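Local coordinates for protein glutathione S-transferase omega-like 2 (Saccharomyces cerevisiae, PDB 5LKB) that acts as a glutathione-dependent '1-Cys' thiol transferase, reducing dehydroascorbate and dimethylarsinic acid, and reacts with glutathionyl-(hydro)quinones, at residues A[13-18]-A[222-227]; A[217-222]-A[291-296]; A[228-233]-A[350-355]. One frame throughout, in Å; residues are numbered along the deposited sequence. Where two conformers were deposited one is given.

Contact 1: A[13-18]-A[222-227]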
loop_
_atom_site.group_PDB
_atom_site.type_symbol
_atom_site.label_atom_id
_atom_site.label_comp_id
_atom_site.label_asym_id
_atom_site.label_seq_id
_atom_site.Cartn_x
_atom_site.Cartn_y
_atom_site.Cartn_z
ATOM N N PHE A 13 20.597 -2.465 -0.706
ATOM C CA PHE A 13 20.889 -1.375 0.216
ATOM C C PHE A 13 21.828 -1.881 1.297
ATOM O O PHE A 13 21.529 -2.878 1.978
ATOM C CB PHE A 13 19.601 -0.907 0.884
ATOM C CG PHE A 13 19.834 -0.013 2.064
ATOM C CD1 PHE A 13 20.411 1.211 1.890
ATOM C CD2 PHE A 13 19.464 -0.392 3.306
ATOM C CE1 PHE A 13 20.621 2.038 2.954
ATOM C CE2 PHE A 13 19.704 0.431 4.391
ATOM C CZ PHE A 13 20.263 1.639 4.210
ATOM N N LYS A 14 22.979 -1.200 1.440
ATOM C CA LYS A 14 24.027 -1.584 2.399
ATOM C C LYS A 14 24.182 -0.411 3.361
ATOM O O LYS A 14 24.798 0.601 3.027
ATOM C CB LYS A 14 25.321 -1.875 1.640
ATOM N N ARG A 15 23.561 -0.522 4.531
ATOM C CA ARG A 15 23.630 0.542 5.517
ATOM C C ARG A 15 25.096 0.720 5.938
ATOM O O ARG A 15 25.784 -0.262 6.222
ATOM C CB ARG A 15 22.756 0.203 6.720
ATOM C CG ARG A 15 22.753 1.231 7.821
ATOM C CD ARG A 15 21.745 0.929 8.909
ATOM N NE ARG A 15 20.386 0.927 8.374
ATOM C CZ ARG A 15 19.646 1.986 8.179
ATOM N NH1 ARG A 15 20.094 3.203 8.456
ATOM N NH2 ARG A 15 18.421 1.814 7.640
ATOM N N GLN A 16 25.534 1.974 5.979
ATOM C CA GLN A 16 26.894 2.287 6.435
ATOM C C GLN A 16 27.051 2.020 7.925
ATOM O O GLN A 16 26.117 2.154 8.716
ATOM C CB GLN A 16 27.182 3.753 6.157
ATOM C CG GLN A 16 26.502 4.785 7.096
ATOM C CD GLN A 16 26.811 6.242 6.721
ATOM O OE1 GLN A 16 27.124 6.551 5.556
ATOM N NE2 GLN A 16 26.718 7.151 7.708
ATOM N N VAL A 17 28.276 1.681 8.337
ATOM C CA VAL A 17 28.590 1.550 9.748
ATOM C C VAL A 17 28.762 2.954 10.312
ATOM O O VAL A 17 29.424 3.819 9.711
ATOM C CB VAL A 17 29.867 0.705 9.911
ATOM C CG1 VAL A 17 30.329 0.712 11.335
ATOM C CG2 VAL A 17 29.620 -0.757 9.482
ATOM N N SER A 18 28.155 3.195 11.475
ATOM C CA SER A 18 28.301 4.486 12.127
ATOM C C SER A 18 29.722 4.674 12.652
ATOM O O SER A 18 30.322 3.755 13.219
ATOM C CB SER A 18 27.377 4.566 13.319
ATOM O OG SER A 18 26.045 4.390 12.900
ATOM N N GLY A 222 15.326 -4.672 7.968
ATOM C CA GLY A 222 14.690 -5.469 6.924
ATOM C C GLY A 222 13.739 -4.652 6.064
ATOM O O GLY A 222 13.729 -4.792 4.846
ATOM N N VAL A 223 12.973 -3.750 6.699
ATOM C CA VAL A 223 12.060 -2.928 5.880
ATOM C C VAL A 223 12.813 -2.014 4.940
ATOM O O VAL A 223 12.354 -1.751 3.834
ATOM C CB VAL A 223 11.054 -2.138 6.716
ATOM C CG1 VAL A 223 10.187 -3.078 7.543
ATOM C CG2 VAL A 223 11.733 -1.086 7.645
ATOM N N TYR A 224 14.033 -1.544 5.309
ATOM C CA TYR A 224 14.823 -0.668 4.458
ATOM C C TYR A 224 15.504 -1.434 3.323
ATOM O O TYR A 224 15.520 -0.965 2.189
ATOM C CB TYR A 224 15.899 0.030 5.281
ATOM C CG TYR A 224 15.369 1.175 6.115
ATOM C CD1 TYR A 224 15.215 2.418 5.572
ATOM C CD2 TYR A 224 15.112 1.018 7.443
ATOM C CE1 TYR A 224 14.759 3.500 6.317
ATOM C CE2 TYR A 224 14.607 2.091 8.222
ATOM C CZ TYR A 224 14.493 3.352 7.651
ATOM O OH TYR A 224 14.048 4.470 8.389
ATOM N N LYS A 225 16.042 -2.630 3.629
ATOM C CA LYS A 225 16.567 -3.483 2.549
ATOM C C LYS A 225 15.474 -3.843 1.532
ATOM O O LYS A 225 15.758 -3.964 0.331
ATOM C CB LYS A 225 17.220 -4.722 3.167
ATOM C CG LYS A 225 18.487 -4.411 4.003
ATOM C CD LYS A 225 19.180 -5.672 4.502
ATOM C CE LYS A 225 18.371 -6.334 5.556
ATOM N NZ LYS A 225 19.081 -7.501 6.163
ATOM N N THR A 226 14.222 -3.967 2.011
ATOM C CA THR A 226 13.082 -4.204 1.121
ATOM C C THR A 226 12.748 -2.955 0.313
ATOM O O THR A 226 12.669 -3.020 -0.910
ATOM C CB THR A 226 11.878 -4.657 1.947
ATOM O OG1 THR A 226 12.167 -5.846 2.666
ATOM C CG2 THR A 226 10.686 -4.901 1.052
ATOM N N GLY A 227 12.527 -1.816 0.974
ATOM C CA GLY A 227 11.995 -0.667 0.267
ATOM C C GLY A 227 13.002 0.056 -0.585
ATOM O O GLY A 227 12.625 0.703 -1.566
HETATM O O HOH W 1 18.503 -4.244 -0.158
#
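Y224 offers one face of its ring to the guanidinium of R15, and the contact can be followed outward along the tyrosine. Its CB packs against the F13 ring, with CE2 of F13 at 3.9 Å from Y224 CB. Next out, CG and CD2 lie under a single nitrogen, and R15 NH2 approaches Y224 CD2 to 3.4 Å. Y224 CD1 and Y224 CE2 are farther from R15 NH2, so this nitrogen is offset toward the CG-CD2 side of the ring. The cation-pi geometry is clear all the same: R15 CZ stands 4.9 Å from the centroid of the Y224 ring, only 16° off its normal. The two planes are 81° apart, so the guanidinium comes edge-on to the ring and does not lie flat on it. A bend in the arginine chain (chi3 -62°) carries the group there, and CZ of F13 lies over one face of the R15 guanidinium, toward the rim. At the tip, Y224 OH bonds to Y346 OH and to a bound glycerol.

Beside Y224, K225 CG lies 4.0 Å from F13 O. One water joins the backbones, accepting from F13 N at 2.8 Å and donating to K225 O at 2.8 Å.

R15 binds glutathione, and its NE is held by N221 OD1, which probably helps position the cation beside Y224. The loop 13-18, ahead of strand 38-42, thus lies against helix 222-227, which packs through T226 on helix 232-264, while V223 leans on helix 285-304 and Y224 reaches P47 at the start of helix 47-58.

Contact 2: A[217-222]-A[291-296]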
loop_
_atom_site.group_PDB
_atom_site.type_symbol
_atom_site.label_atom_id
_atom_site.label_comp_id
_atom_site.label_asym_id
_atom_site.label_seq_id
_atom_site.Cartn_x
_atom_site.Cartn_y
_atom_site.Cartn_z
ATOM N N ASP A 217 18.240 -7.269 11.729
ATOM C CA ASP A 217 18.531 -7.595 10.354
ATOM C C ASP A 217 17.260 -7.758 9.548
ATOM O O ASP A 217 17.248 -7.431 8.358
ATOM C CB ASP A 217 19.342 -8.881 10.252
ATOM C CG ASP A 217 20.828 -8.657 10.585
ATOM O OD1 ASP A 217 21.456 -7.669 10.117
ATOM O OD2 ASP A 217 21.352 -9.498 11.352
ATOM N N SER A 218 16.236 -8.337 10.161
ATOM C CA SER A 218 15.044 -8.787 9.454
ATOM C C SER A 218 13.868 -7.816 9.521
ATOM O O SER A 218 12.968 -7.954 8.695
ATOM C CB SER A 218 14.565 -10.162 9.929
ATOM O OG SER A 218 14.014 -10.120 11.287
ATOM N N ILE A 219 13.823 -6.874 10.460
ATOM C CA ILE A 219 12.658 -6.014 10.667
ATOM C C ILE A 219 13.111 -4.567 10.658
ATOM O O ILE A 219 12.719 -3.780 9.797
ATOM C CB ILE A 219 11.895 -6.427 11.943
ATOM C CG1 ILE A 219 11.335 -7.855 11.767
ATOM C CG2 ILE A 219 10.801 -5.430 12.271
ATOM C CD1 ILE A 219 10.784 -8.545 12.936
ATOM N N ASN A 220 13.934 -4.181 11.646
ATOM C CA ASN A 220 14.368 -2.786 11.729
ATOM C C ASN A 220 15.027 -2.333 10.442
ATOM O O ASN A 220 14.644 -1.321 9.830
ATOM C CB ASN A 220 15.330 -2.534 12.903
ATOM C CG ASN A 220 14.744 -2.782 14.250
ATOM O OD1 ASN A 220 13.545 -2.548 14.542
ATOM N ND2 ASN A 220 15.612 -3.165 15.153
ATOM N N ASN A 221 16.104 -3.052 10.024
ATOM C CA ASN A 221 16.746 -2.827 8.744
ATOM C C ASN A 221 16.085 -3.628 7.621
ATOM O O ASN A 221 16.259 -3.269 6.459
ATOM C CB ASN A 221 18.257 -3.166 8.814
ATOM C CG ASN A 221 19.032 -2.468 7.755
ATOM O OD1 ASN A 221 18.845 -1.281 7.431
ATOM N ND2 ASN A 221 19.981 -3.196 7.167
ATOM N N GLY A 222 15.326 -4.672 7.968
ATOM C CA GLY A 222 14.690 -5.469 6.924
ATOM C C GLY A 222 13.739 -4.652 6.064
ATOM O O GLY A 222 13.729 -4.792 4.846
ATOM N N TYR A 291 9.468 -1.392 18.545
ATOM C CA TYR A 291 8.364 -0.425 18.419
ATOM C C TYR A 291 8.609 0.598 17.308
ATOM O O TYR A 291 7.671 0.974 16.571
ATOM C CB TYR A 291 8.209 0.354 19.737
ATOM C CG TYR A 291 7.193 1.496 19.706
ATOM C CD1 TYR A 291 7.596 2.737 19.356
ATOM C CD2 TYR A 291 5.860 1.305 19.996
ATOM C CE1 TYR A 291 6.740 3.799 19.297
ATOM C CE2 TYR A 291 4.958 2.375 19.956
ATOM C CZ TYR A 291 5.400 3.612 19.639
ATOM O OH TYR A 291 4.539 4.689 19.578
ATOM N N THR A 292 9.805 1.139 17.204
ATOM C CA THR A 292 10.006 2.250 16.283
ATOM C C THR A 292 9.757 1.802 14.838
ATOM O O THR A 292 9.329 2.606 14.010
ATOM C CB THR A 292 11.336 2.936 16.485
ATOM O OG1 THR A 292 12.356 1.967 16.233
ATOM C CG2 THR A 292 11.489 3.508 17.925
ATOM N N THR A 293 9.979 0.523 14.540
ATOM C CA THR A 293 9.623 -0.018 13.234
ATOM C C THR A 293 8.132 -0.288 13.159
ATOM O O THR A 293 7.464 0.037 12.153
ATOM C CB THR A 293 10.415 -1.282 12.926
ATOM O OG1 THR A 293 11.813 -0.955 12.903
ATOM C CG2 THR A 293 10.012 -1.865 11.571
ATOM N N VAL A 294 7.605 -1.035 14.130
ATOM C CA VAL A 294 6.210 -1.474 14.080
ATOM C C VAL A 294 5.258 -0.280 14.013
ATOM O O VAL A 294 4.294 -0.312 13.243
ATOM C CB VAL A 294 5.846 -2.430 15.237
ATOM C CG1 VAL A 294 4.346 -2.855 15.183
ATOM C CG2 VAL A 294 6.670 -3.712 15.171
ATOM N N ILE A 295 5.534 0.820 14.734
ATOM C CA ILE A 295 4.653 1.993 14.714
ATOM C C ILE A 295 4.624 2.690 13.354
ATOM O O ILE A 295 3.643 3.369 13.024
ATOM C CB ILE A 295 5.017 2.967 15.870
ATOM C CG1 ILE A 295 3.808 3.831 16.231
ATOM C CG2 ILE A 295 6.210 3.805 15.546
ATOM C CD1 ILE A 295 2.642 3.110 16.855
ATOM N N ARG A 296 5.678 2.521 12.561
ATOM C CA ARG A 296 5.809 3.073 11.213
ATOM C C ARG A 296 5.304 2.111 10.137
ATOM O O ARG A 296 5.221 2.483 8.947
ATOM C CB ARG A 296 7.285 3.454 10.959
ATOM C CG ARG A 296 7.728 4.659 11.718
ATOM C CD ARG A 296 9.258 4.841 11.616
ATOM N NE ARG A 296 9.639 6.117 12.278
ATOM C CZ ARG A 296 9.573 6.344 13.603
ATOM N NH1 ARG A 296 9.282 5.389 14.422
ATOM N NH2 ARG A 296 9.774 7.564 14.033
HETATM O O HOH W 2 12.757 0.522 10.773
#
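T293 sets its methyl against the branch methyl of I219, CG2 to CG2 at 3.7 Å, in the closest apolar approach of the two segments. Both methyls stand trans to their own backbone nitrogens, and in T293 (chi1 -61°) this leaves OG1 on the other branch, facing N220. The threonine therefore divides its side chain between two consecutive residues of the wide pi-type turn at 217-220: CG2 serves I219, whose carbonyl O is 3.8 Å from T293 CG2, and OG1 serves N220, whose CA lies 3.4 Å from T293 OG1.

A water bridges the polar side. It donates to N220 O at 2.8 Å and to T293 OG1 at 2.8 Å, so the hydroxyl oxygen is an acceptor here and both water hydrogens are used. A valine in place of T293 would probably keep the methyl packing on I219 but leave the bridging water without one of its two acceptors, and N220 facing an apolar branch.

Within helix 285-304, R296 folds back on its own turn. R296 NH1 donates to T292 O over 2.8 Å (N-H...O 154°), in the carbonyl plane and on a lone pair, with the acceptor also near the guanidinium plane. The same arginine reaches the carbonyl of A45, the residue before the nucleophile C46, through NE, and H50 ND1 through NH1, while N220 leans on W48 and R51 of helix 47-58.

The area buried between the segments is small, 139 Å², but all three touching residues are buried. Two helices of the C-terminal domain are thus joined by one methyl pair and a water-bridged polar patch, in which a water, bonded to N220 O and T293 OG1, carries the polar link between the helices.

Contact 3: A[228-233]-A[350-355]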
loop_
_atom_site.group_PDB
_atom_site.type_symbol
_atom_site.label_atom_id
_atom_site.label_comp_id
_atom_site.label_asym_id
_atom_site.label_seq_id
_atom_site.Cartn_x
_atom_site.Cartn_y
_atom_site.Cartn_z
ATOM N N PHE A 228 14.281 0.004 -0.185
ATOM C CA PHE A 228 15.346 0.621 -0.948
ATOM C C PHE A 228 15.929 -0.328 -1.998
ATOM O O PHE A 228 16.780 0.094 -2.781
ATOM C CB PHE A 228 16.464 1.088 -0.016
ATOM C CG PHE A 228 16.178 2.319 0.829
ATOM C CD1 PHE A 228 15.194 3.248 0.510
ATOM C CD2 PHE A 228 17.010 2.577 1.946
ATOM C CE1 PHE A 228 15.031 4.398 1.253
ATOM C CE2 PHE A 228 16.814 3.712 2.704
ATOM C CZ PHE A 228 15.843 4.615 2.356
ATOM N N ALA A 229 15.506 -1.592 -2.040
ATOM C CA ALA A 229 15.973 -2.445 -3.144
ATOM C C ALA A 229 15.615 -1.827 -4.479
ATOM O O ALA A 229 14.511 -1.282 -4.674
ATOM C CB ALA A 229 15.443 -3.834 -2.978
ATOM N N GLU A 230 16.577 -1.875 -5.424
ATOM C CA GLU A 230 16.335 -1.413 -6.782
ATOM C C GLU A 230 16.317 -2.519 -7.798
ATOM O O GLU A 230 16.067 -2.229 -8.966
ATOM C CB GLU A 230 17.321 -0.327 -7.181
ATOM C CG GLU A 230 17.276 0.837 -6.166
ATOM C CD GLU A 230 17.795 2.164 -6.708
ATOM O OE1 GLU A 230 17.211 3.224 -6.397
ATOM O OE2 GLU A 230 18.809 2.148 -7.434
ATOM N N LYS A 231 16.520 -3.762 -7.383
ATOM C CA LYS A 231 16.244 -4.913 -8.238
ATOM C C LYS A 231 15.151 -5.777 -7.604
ATOM O O LYS A 231 15.161 -6.018 -6.387
ATOM C CB LYS A 231 17.535 -5.729 -8.483
ATOM C CG LYS A 231 18.563 -5.094 -9.444
ATOM C CD LYS A 231 18.117 -5.067 -10.912
ATOM N N ALA A 232 14.170 -6.228 -8.427
ATOM C CA ALA A 232 13.056 -7.011 -7.864
ATOM C C ALA A 232 13.507 -8.262 -7.109
ATOM O O ALA A 232 12.876 -8.671 -6.134
ATOM C CB ALA A 232 12.062 -7.402 -8.975
ATOM N N GLU A 233 14.557 -8.945 -7.577
ATOM C CA GLU A 233 15.025 -10.137 -6.886
ATOM C C GLU A 233 15.407 -9.834 -5.422
ATOM O O GLU A 233 15.130 -10.632 -4.537
ATOM C CB GLU A 233 16.280 -10.707 -7.611
ATOM C CG GLU A 233 16.050 -11.325 -8.993
ATOM C CD GLU A 233 16.019 -10.331 -10.168
ATOM O OE1 GLU A 233 16.059 -10.864 -11.314
ATOM O OE2 GLU A 233 15.965 -9.067 -10.015
ATOM N N HIS A 350 11.981 10.319 -0.799
ATOM C CA HIS A 350 12.491 9.177 -1.543
ATOM C C HIS A 350 11.955 9.240 -2.968
ATOM O O HIS A 350 11.008 8.541 -3.348
ATOM C CB HIS A 350 12.125 7.866 -0.880
ATOM C CG HIS A 350 12.721 7.722 0.449
ATOM N ND1 HIS A 350 12.165 6.988 1.458
ATOM C CD2 HIS A 350 13.876 8.236 0.940
ATOM C CE1 HIS A 350 12.937 7.050 2.521
ATOM N NE2 HIS A 350 13.984 7.803 2.229
ATOM N N THR A 351 12.618 10.059 -3.792
ATOM C CA THR A 351 12.174 10.314 -5.163
ATOM C C THR A 351 12.202 9.090 -6.047
ATOM O O THR A 351 11.441 9.042 -7.024
ATOM C CB THR A 351 13.111 11.366 -5.795
ATOM O OG1 THR A 351 13.300 12.443 -4.865
ATOM C CG2 THR A 351 12.515 11.899 -7.072
ATOM N N ARG A 352 13.077 8.127 -5.778
ATOM C CA ARG A 352 13.134 6.927 -6.603
ATOM C C ARG A 352 12.080 5.901 -6.237
ATOM O O ARG A 352 11.919 4.897 -6.947
ATOM C CB ARG A 352 14.513 6.294 -6.558
ATOM C CG ARG A 352 15.607 7.234 -7.094
ATOM C CD ARG A 352 16.816 6.428 -7.600
ATOM N NE ARG A 352 17.522 5.836 -6.484
ATOM C CZ ARG A 352 18.310 6.522 -5.653
ATOM N NH1 ARG A 352 18.482 7.828 -5.830
ATOM N NH2 ARG A 352 18.932 5.916 -4.637
ATOM N N ILE A 353 11.313 6.170 -5.190
ATOM C CA ILE A 353 10.146 5.384 -4.819
ATOM C C ILE A 353 8.856 6.114 -5.169
ATOM O O ILE A 353 7.926 5.528 -5.725
ATOM C CB ILE A 353 10.202 5.043 -3.315
ATOM C CG1 ILE A 353 11.348 4.091 -2.991
ATOM C CG2 ILE A 353 8.870 4.393 -2.867
ATOM C CD1 ILE A 353 11.618 3.996 -1.511
ATOM N N ASN A 354 8.770 7.380 -4.819
ATOM C CA ASN A 354 7.543 8.169 -4.947
ATOM C C ASN A 354 7.955 9.399 -5.727
ATOM O O ASN A 354 8.303 10.422 -5.130
ATOM C CB ASN A 354 6.976 8.495 -3.561
ATOM C CG ASN A 354 5.625 9.190 -3.583
ATOM O OD1 ASN A 354 5.337 10.046 -4.440
ATOM N ND2 ASN A 354 4.757 8.811 -2.640
ATOM N N PRO A 355 7.932 9.337 -7.069
ATOM C CA PRO A 355 8.582 10.406 -7.846
ATOM C C PRO A 355 7.902 11.739 -7.749
ATOM O O PRO A 355 8.578 12.778 -7.812
ATOM C CB PRO A 355 8.578 9.906 -9.290
ATOM C CG PRO A 355 8.224 8.505 -9.259
ATOM C CD PRO A 355 7.538 8.194 -7.897
#
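The ring of F228 points its edge at the flat face of the H350 imidazole, a T-shaped pair with centroids 5.0 Å apart and planes at 83°. The leading atoms are CE1 and CZ of F228: the first stands 3.6 Å from H350 CE1, the second 3.7 Å from H350 NE2. The phenylalanine takes one face of the imidazole, while ND1 bonds to H304 and NE2 to a bound glycerol. I353 also comes in at the F228 edge, its CD1 4.2 Å from F228 CD1, and crosses the phenylalanine at about a right angle.

Farther out, E230 and R352 form a salt bridge through a single short bond, E230 OE1 to R352 NE at 2.6 Å. It is nearly straight (168°), lies in the guanidinium plane and uses the syn lone pair of OE1. The carboxylate is turned almost perpendicular to the guanidinium, and the bend in the arginine chain at chi3 (-71°) presents NE to the glutamate; OE2 remains 4.0 Å from R352 NE, so the grip is one-pronged.

The 350-355 turn is itself closed by H350 O, which accepts from I353 N and N354 N. It follows helix 339-349, whereas residues 228-231 link helix 222-227 to helix 232-264, which K231 precedes as N-cap, so the contact ties the entrance of one helix to the exit of another. F228 also meets F13 and F305 edge-to-face, and at the dimer interface E230 packs on L356 of the second subunit.

Overall arrangement
Contacts 1 and 2 have centres 11 Å apart and share G222, where helix 222-227 follows helix 205-220. Their direct tie is R15 NE to N221 OD1, 2.9 Å, a probable hydrogen bond that couples a glutathione-binding residue to the turn of contact 2. Contact 3 lies 13 Å from contact 1, centre to centre, and joins it through F13 CD1 to F228 CD2 at 3.7 Å and through G227 O to I353 CD1 at 3.4 Å. Contacts 2 and 3 do not touch, their nearest atoms being about 7 Å apart. Contact 1 holds the glutathione-binding R15, and the side chain of its Y224 is about 6 Å from that of C46.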